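Local structure of translocated intimin receptor Tir (Escherichia coli, 2ZQK) at residues 29-32 with 36-39; 18-21 with 25-28; 14-19 with 49-54. The protein acts in the host-cell membrane as the receptor for bacterial intimin and triggers the actin signalling that builds pedestals beneath attached bacteria. All blocks are in the same frame, centred on the assembly; numbering follows the deposited sequence.

The three contacts follow the intimin-binding domain from its packed helices out to its beta hairpin. Contact 3 joins helices 7-21 and 45-67 near the middle of the chain. Contact 2 lies about 10 Å from it, centre to centre, and shares K18 and E19; A20 CB meets I51 CD1 at 4.2 Å. Contact 1 lies in the turn-side part of the hairpin, its centre about 14 Å from contact 2 and 23 Å from contact 3. Contacts 1 and 2 share strand 27-31, whereas contacts 1 and 3 stay about 12 Å apart at their nearest atoms. All three touch the second subunit; in contact 1, N36 also hydrogen-bonds to a chain of another protein.

Contact 1 (29-32 with 36-39); sequences VNID and NAIP
D32 and N36 hold the turn end of the hairpin together through a reciprocal pair of bonds. The backbone N of D32 donates to N36 O at 2.9 Å, and the backbone N of N36 returns a bond to D32 OD1 at 2.8 Å. In both, the donor stands above the acceptor's plane, that of the N36 carbonyl in the first and that of the D32 carboxylate in the second. The carboxylate gets there because CG of D32 sits between its backbone N and carbonyl carbon (chi1 58°), which brings OD1 to the backbone N of N36. OD1 also takes a weak bond from G35 N. The D32 and N36 side chains then run side by side, with carboxylate and amide planes 80° apart. The N36 amide has its own partners: OD1 is bonded by A37 N and N36 ND2 of the second subunit, and ND2 donates to a polar side chain of another protein.

Further from the turn, V29 CG1 meets A37 CB at 3.4 Å, while I31 CG1 reaches the same A37 CB at 3.7 Å, so V29 and I31 both pack against the same side of the A37 methyl. A backbone bond from N30 N to I38 O, 2.7 Å, also joins the strands, whose short axes run antiparallel at 148°. The chemistry implies a division of labour: D32 secures the N36 backbone within the hairpin, and the N36 amide spends its polar atoms on neighbouring chains, consistent with a domain that binds intimin.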
loop_
_atom_site.group_PDB
_atom_site.type_symbol
_atom_site.label_atom_id
_atom_site.label_comp_id
_atom_site.label_asym_id
_atom_site.label_seq_id
_atom_site.Cartn_x
_atom_site.Cartn_y
_atom_site.Cartn_z
ATOM N N VAL B 29 6.979 18.878 0.384
ATOM C CA VAL B 29 6.433 17.733 1.066
ATOM C C VAL B 29 6.773 17.760 2.549
ATOM O O VAL B 29 7.581 18.567 2.980
ATOM C CB VAL B 29 6.975 16.457 0.379
ATOM C CG1 VAL B 29 8.109 15.866 1.187
ATOM C CG2 VAL B 29 5.842 15.472 0.128
ATOM N N ASN B 30 6.147 16.876 3.320
ATOM C CA ASN B 30 6.359 16.787 4.756
ATOM C C ASN B 30 6.764 15.418 5.225
ATOM O O ASN B 30 6.018 14.769 5.950
ATOM C CB ASN B 30 5.106 17.185 5.506
ATOM C CG ASN B 30 5.111 18.637 5.886
ATOM O OD1 ASN B 30 4.045 19.246 6.086
ATOM N ND2 ASN B 30 6.317 19.214 6.010
ATOM N N ILE B 31 7.964 15.003 4.826
ATOM C CA ILE B 31 8.553 13.713 5.187
ATOM C C ILE B 31 8.530 13.397 6.689
ATOM O O ILE B 31 9.121 14.118 7.486
ATOM C CB ILE B 31 10.018 13.683 4.729
ATOM C CG1 ILE B 31 10.097 14.074 3.247
ATOM C CG2 ILE B 31 10.643 12.339 5.063
ATOM C CD1 ILE B 31 11.431 13.822 2.612
ATOM N N ASP B 32 7.861 12.327 7.091
ATOM C CA ASP B 32 7.837 11.989 8.515
ATOM C C ASP B 32 8.996 11.076 8.920
ATOM O O ASP B 32 9.964 10.909 8.183
ATOM C CB ASP B 32 6.497 11.343 8.932
ATOM C CG ASP B 32 6.160 10.070 8.148
ATOM O OD1 ASP B 32 7.072 9.337 7.693
ATOM O OD2 ASP B 32 4.954 9.792 8.005
ATOM N N ASN B 36 7.851 8.759 5.114
ATOM C CA ASN B 36 6.674 9.171 4.366
ATOM C C ASN B 36 6.594 10.657 3.986
ATOM O O ASN B 36 6.268 11.497 4.807
ATOM C CB ASN B 36 5.409 8.754 5.139
ATOM C CG ASN B 36 5.174 7.241 5.119
ATOM O OD1 ASN B 36 5.186 6.623 4.053
ATOM N ND2 ASN B 36 4.955 6.646 6.290
ATOM N N ALA B 37 6.885 10.973 2.732
ATOM C CA ALA B 37 6.818 12.346 2.257
ATOM C C ALA B 37 5.371 12.779 2.004
ATOM O O ALA B 37 4.913 12.734 0.862
ATOM C CB ALA B 37 7.599 12.468 0.971
ATOM N N ILE B 38 4.638 13.221 3.020
ATOM C CA ILE B 38 3.259 13.614 2.751
ATOM C C ILE B 38 3.110 15.036 2.199
ATOM O O ILE B 38 3.685 15.978 2.711
ATOM C CB ILE B 38 2.372 13.425 4.005
ATOM C CG1 ILE B 38 2.513 14.623 4.949
ATOM C CG2 ILE B 38 2.752 12.102 4.691
ATOM C CD1 ILE B 38 1.666 14.552 6.212
ATOM N N PRO B 39 2.332 15.206 1.125
ATOM C CA PRO B 39 2.146 16.542 0.544
ATOM C C PRO B 39 1.777 17.614 1.566
ATOM O O PRO B 39 0.824 17.461 2.325
ATOM C CB PRO B 39 1.043 16.318 -0.491
ATOM C CG PRO B 39 0.301 15.107 0.033
ATOM C CD PRO B 39 1.423 14.227 0.505
#

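Contact 2 (18-21 with 25-28); sequences KEAF and DNQK
Near the C-terminal end of helix 7-21, A20 comes nearest to N26, just ahead of strand 27-31, with CA atoms 6.3 Å apart after a short irregular connection. Two side chains from the second segment carry the contact, and they reach back in different ways.

N26 does so by a polar bond. Its ND2 donates to A20 O at 2.9 Å with an N-H...O angle of 151°, arriving in the carbonyl plane on a lone pair, while the oxygen is tilted somewhat from the plane of the N26 amide. CG of N26 lies anti to its carbonyl carbon and beside its backbone N (chi1 -53°), a rotation that carries the amide across to the helix end. The same ND2 is 3.6 Å from A20 CB, so the amide packs on the methyl as well as gripping the carbonyl. V47 of helix 45-67 touches both residues.

Q27 makes a packing contact instead. Its side chain crosses that of F21 at about a right angle, with Q27 CD 3.9 Å from F21 CD2 and the amide and ring planes 47° apart. The amide meets the ring obliquely and is engaged elsewhere, since Q27 NE2 is hydrogen-bonded to OE1 of Q27 in the second subunit. The F21 ring in turn stacks on F21 of that subunit, which places both residues at the dimer interface.

Backbone hydrogen bonds pair N26 with K44 and K28 with V42, tying the strand side to the approach of helix 45-67. This is the first helix-to-strand junction of the Tir intimin-binding domain, in which a beta hairpin lies between two antiparallel helices.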
loop_
_atom_site.group_PDB
_atom_site.type_symbol
_atom_site.label_atom_id
_atom_site.label_comp_id
_atom_site.label_asym_id
_atom_site.label_seq_id
_atom_site.Cartn_x
_atom_site.Cartn_y
_atom_site.Cartn_z
ATOM N N LYS B 18 -2.887 25.275 -10.410
ATOM C CA LYS B 18 -3.616 24.006 -10.463
ATOM C C LYS B 18 -2.848 22.982 -11.283
ATOM O O LYS B 18 -2.628 21.851 -10.835
ATOM C CB LYS B 18 -4.994 24.175 -11.094
ATOM C CG LYS B 18 -5.775 22.843 -11.208
ATOM C CD LYS B 18 -6.647 22.803 -12.444
ATOM C CE LYS B 18 -5.789 22.916 -13.686
ATOM N NZ LYS B 18 -6.568 23.118 -14.942
ATOM N N GLU B 19 -2.450 23.380 -12.486
ATOM C CA GLU B 19 -1.701 22.487 -13.352
ATOM C C GLU B 19 -0.412 21.989 -12.711
ATOM O O GLU B 19 -0.135 20.787 -12.732
ATOM C CB GLU B 19 -1.387 23.172 -14.680
ATOM C CG GLU B 19 -2.562 23.179 -15.633
ATOM C CD GLU B 19 -2.299 23.943 -16.915
ATOM O OE1 GLU B 19 -3.224 23.999 -17.751
ATOM O OE2 GLU B 19 -1.185 24.485 -17.091
ATOM N N ALA B 20 0.362 22.903 -12.123
ATOM C CA ALA B 20 1.639 22.553 -11.492
ATOM C C ALA B 20 1.516 21.582 -10.318
ATOM O O ALA B 20 2.457 20.847 -9.998
ATOM C CB ALA B 20 2.357 23.820 -11.050
ATOM N N PHE B 21 0.367 21.576 -9.661
ATOM C CA PHE B 21 0.186 20.661 -8.547
ATOM C C PHE B 21 -0.003 19.262 -9.084
ATOM O O PHE B 21 0.231 18.284 -8.374
ATOM C CB PHE B 21 -1.057 21.004 -7.741
ATOM C CG PHE B 21 -0.794 21.792 -6.513
ATOM C CD1 PHE B 21 -0.644 23.170 -6.573
ATOM C CD2 PHE B 21 -0.756 21.167 -5.278
ATOM C CE1 PHE B 21 -0.466 23.922 -5.404
ATOM C CE2 PHE B 21 -0.575 21.908 -4.105
ATOM C CZ PHE B 21 -0.432 23.286 -4.170
ATOM N N ASP B 25 5.977 16.676 -8.535
ATOM C CA ASP B 25 7.369 17.066 -8.383
ATOM C C ASP B 25 7.535 18.537 -8.027
ATOM O O ASP B 25 8.593 18.929 -7.550
ATOM C CB ASP B 25 8.154 16.736 -9.657
ATOM C CG ASP B 25 8.505 15.252 -9.762
ATOM O OD1 ASP B 25 9.403 14.799 -9.019
ATOM O OD2 ASP B 25 7.881 14.534 -10.574
ATOM N N ASN B 26 6.500 19.352 -8.257
ATOM C CA ASN B 26 6.565 20.786 -7.932
ATOM C C ASN B 26 5.991 21.005 -6.537
ATOM O O ASN B 26 5.700 22.132 -6.141
ATOM C CB ASN B 26 5.727 21.636 -8.898
ATOM C CG ASN B 26 6.049 21.387 -10.355
ATOM O OD1 ASN B 26 7.207 21.225 -10.737
ATOM N ND2 ASN B 26 5.013 21.387 -11.188
ATOM N N GLN B 27 5.843 19.928 -5.783
ATOM C CA GLN B 27 5.231 20.030 -4.475
ATOM C C GLN B 27 6.139 19.859 -3.292
ATOM O O GLN B 27 6.875 18.872 -3.215
ATOM C CB GLN B 27 4.115 19.000 -4.373
ATOM C CG GLN B 27 2.841 19.530 -3.762
ATOM C CD GLN B 27 1.723 18.531 -3.862
ATOM O OE1 GLN B 27 1.488 17.944 -4.928
ATOM N NE2 GLN B 27 1.013 18.333 -2.758
ATOM N N LYS B 28 6.081 20.819 -2.366
ATOM C CA LYS B 28 6.880 20.737 -1.150
ATOM C C LYS B 28 6.213 19.597 -0.417
ATOM O O LYS B 28 5.013 19.369 -0.575
ATOM C CB LYS B 28 6.806 22.025 -0.321
ATOM C CG LYS B 28 7.599 23.198 -0.900
ATOM C CD LYS B 28 7.699 24.342 0.110
ATOM C CE LYS B 28 8.716 25.392 -0.339
ATOM N NZ LYS B 28 9.256 26.201 0.796
#

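Contact 3 (14-19 with 49-54); sequences DQLTKE and ANIEEQ
L16 and I51 meet in the middle of an antiparallel helix pair, each with its CB directed at the other helix. The short axes approach to 9.7 Å and run at 150° to one another, with L16 and I51 marking the nearest CA atoms at 6.5 Å. I51 reaches across with both of its branches. Its CG2, anti to the backbone N (chi1 -68° for CG1), lies against L16 CB at 3.7 Å. The other branch extends onto the helix backbone beyond, where I51 CD1 stands 3.9 Å from T17 CA and at a similar range from the carbonyl oxygen of L16. The T17 and I51 side chains cross at about a right angle, and the T17 hydroxyl is bonded to R13 O within its own helix.

L16 spreads in the other direction. Its CD1 touches Q54 CB at 3.5 Å, one turn along from I51, and the two side chains cross obliquely. L16 thus touches I51 through CB and Q54 through CD1, and the seam is held by van der Waals packing.

Helix 7-21 presents D14, T17 and K18 to the second subunit, where D14 and K18 also form long, weak ion pairs between the copies. Within the chain the pair forms the stem: the hairpin of strands 27-31 and 37-40 and the short strand 42-43 all lie in the connection between these two helices.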
loop_
_atom_site.group_PDB
_atom_site.type_symbol
_atom_site.label_atom_id
_atom_site.label_comp_id
_atom_site.label_asym_id
_atom_site.label_seq_id
_atom_site.Cartn_x
_atom_site.Cartn_y
_atom_site.Cartn_z
ATOM N N ASP B 14 -4.369 30.900 -11.258
ATOM C CA ASP B 14 -5.111 29.746 -10.751
ATOM C C ASP B 14 -4.828 28.537 -11.610
ATOM O O ASP B 14 -4.496 27.472 -11.109
ATOM C CB ASP B 14 -6.626 29.986 -10.767
ATOM C CG ASP B 14 -7.095 30.939 -9.677
ATOM O OD1 ASP B 14 -6.500 30.949 -8.573
ATOM O OD2 ASP B 14 -8.084 31.665 -9.928
ATOM N N GLN B 15 -4.961 28.718 -12.913
ATOM C CA GLN B 15 -4.740 27.646 -13.862
ATOM C C GLN B 15 -3.336 27.057 -13.789
ATOM O O GLN B 15 -3.168 25.838 -13.699
ATOM C CB GLN B 15 -5.003 28.154 -15.262
ATOM C CG GLN B 15 -4.839 27.113 -16.321
ATOM C CD GLN B 15 -4.500 27.739 -17.646
ATOM O OE1 GLN B 15 -5.241 28.590 -18.154
ATOM N NE2 GLN B 15 -3.365 27.337 -18.217
ATOM N N LEU B 16 -2.324 27.916 -13.831
ATOM C CA LEU B 16 -0.947 27.442 -13.761
ATOM C C LEU B 16 -0.651 26.777 -12.424
ATOM O O LEU B 16 0.076 25.780 -12.368
ATOM C CB LEU B 16 0.024 28.590 -14.003
ATOM C CG LEU B 16 0.043 29.078 -15.460
ATOM C CD1 LEU B 16 0.590 30.495 -15.522
ATOM C CD2 LEU B 16 0.876 28.130 -16.322
ATOM N N THR B 17 -1.215 27.312 -11.346
ATOM C CA THR B 17 -0.988 26.720 -10.037
ATOM C C THR B 17 -1.604 25.343 -10.029
ATOM O O THR B 17 -0.925 24.361 -9.691
ATOM C CB THR B 17 -1.620 27.540 -8.913
ATOM O OG1 THR B 17 -0.983 28.825 -8.847
ATOM C CG2 THR B 17 -1.453 26.818 -7.575
ATOM N N LYS B 18 -2.887 25.275 -10.410
ATOM C CA LYS B 18 -3.616 24.006 -10.463
ATOM C C LYS B 18 -2.848 22.982 -11.283
ATOM O O LYS B 18 -2.628 21.851 -10.835
ATOM C CB LYS B 18 -4.994 24.175 -11.094
ATOM C CG LYS B 18 -5.775 22.843 -11.208
ATOM C CD LYS B 18 -6.647 22.803 -12.444
ATOM C CE LYS B 18 -5.789 22.916 -13.686
ATOM N NZ LYS B 18 -6.568 23.118 -14.942
ATOM N N GLU B 19 -2.450 23.380 -12.486
ATOM C CA GLU B 19 -1.701 22.487 -13.352
ATOM C C GLU B 19 -0.412 21.989 -12.711
ATOM O O GLU B 19 -0.135 20.787 -12.732
ATOM C CB GLU B 19 -1.387 23.172 -14.680
ATOM C CG GLU B 19 -2.562 23.179 -15.633
ATOM C CD GLU B 19 -2.299 23.943 -16.915
ATOM O OE1 GLU B 19 -3.224 23.999 -17.751
ATOM O OE2 GLU B 19 -1.185 24.485 -17.091
ATOM N N ALA B 49 7.248 31.389 -7.864
ATOM C CA ALA B 49 7.884 32.549 -8.487
ATOM C C ALA B 49 7.740 32.555 -10.001
ATOM O O ALA B 49 7.363 33.571 -10.587
ATOM C CB ALA B 49 9.338 32.601 -8.124
ATOM N N ASN B 50 8.042 31.426 -10.635
ATOM C CA ASN B 50 7.946 31.331 -12.087
ATOM C C ASN B 50 6.514 31.499 -12.568
ATOM O O ASN B 50 6.279 32.129 -13.592
ATOM C CB ASN B 50 8.522 29.998 -12.587
ATOM C CG ASN B 50 8.599 29.921 -14.109
ATOM O OD1 ASN B 50 7.610 29.611 -14.779
ATOM N ND2 ASN B 50 9.773 30.216 -14.661
ATOM N N ILE B 51 5.552 30.943 -11.838
ATOM C CA ILE B 51 4.154 31.085 -12.227
ATOM C C ILE B 51 3.771 32.564 -12.146
ATOM O O ILE B 51 3.199 33.134 -13.086
ATOM C CB ILE B 51 3.231 30.289 -11.288
ATOM C CG1 ILE B 51 3.453 28.790 -11.491
ATOM C CG2 ILE B 51 1.783 30.668 -11.533
ATOM C CD1 ILE B 51 2.708 27.926 -10.514
ATOM N N GLU B 52 4.104 33.179 -11.016
ATOM C CA GLU B 52 3.806 34.587 -10.774
ATOM C C GLU B 52 4.105 35.478 -11.982
ATOM O O GLU B 52 3.321 36.372 -12.313
ATOM C CB GLU B 52 4.605 35.068 -9.565
ATOM C CG GLU B 52 4.060 36.323 -8.944
ATOM C CD GLU B 52 2.586 36.201 -8.642
ATOM O OE1 GLU B 52 2.190 35.194 -8.011
ATOM O OE2 GLU B 52 1.827 37.113 -9.036
ATOM N N GLU B 53 5.246 35.237 -12.629
ATOM C CA GLU B 53 5.645 36.004 -13.803
ATOM C C GLU B 53 4.705 35.730 -14.950
ATOM O O GLU B 53 4.208 36.663 -15.574
ATOM C CB GLU B 53 7.071 35.645 -14.224
ATOM C CG GLU B 53 8.095 36.042 -13.195
ATOM C CD GLU B 53 7.918 37.480 -12.792
ATOM O OE1 GLU B 53 8.213 38.370 -13.618
ATOM O OE2 GLU B 53 7.460 37.715 -11.655
ATOM N N GLN B 54 4.475 34.446 -15.231
ATOM C CA GLN B 54 3.573 34.023 -16.301
ATOM C C GLN B 54 2.219 34.704 -16.120
ATOM O O GLN B 54 1.665 35.272 -17.066
ATOM C CB GLN B 54 3.388 32.506 -16.270
ATOM C CG GLN B 54 4.519 31.713 -16.888
ATOM C CD GLN B 54 4.270 30.215 -16.833
ATOM O OE1 GLN B 54 4.444 29.576 -15.787
ATOM N NE2 GLN B 54 3.848 29.649 -17.959
#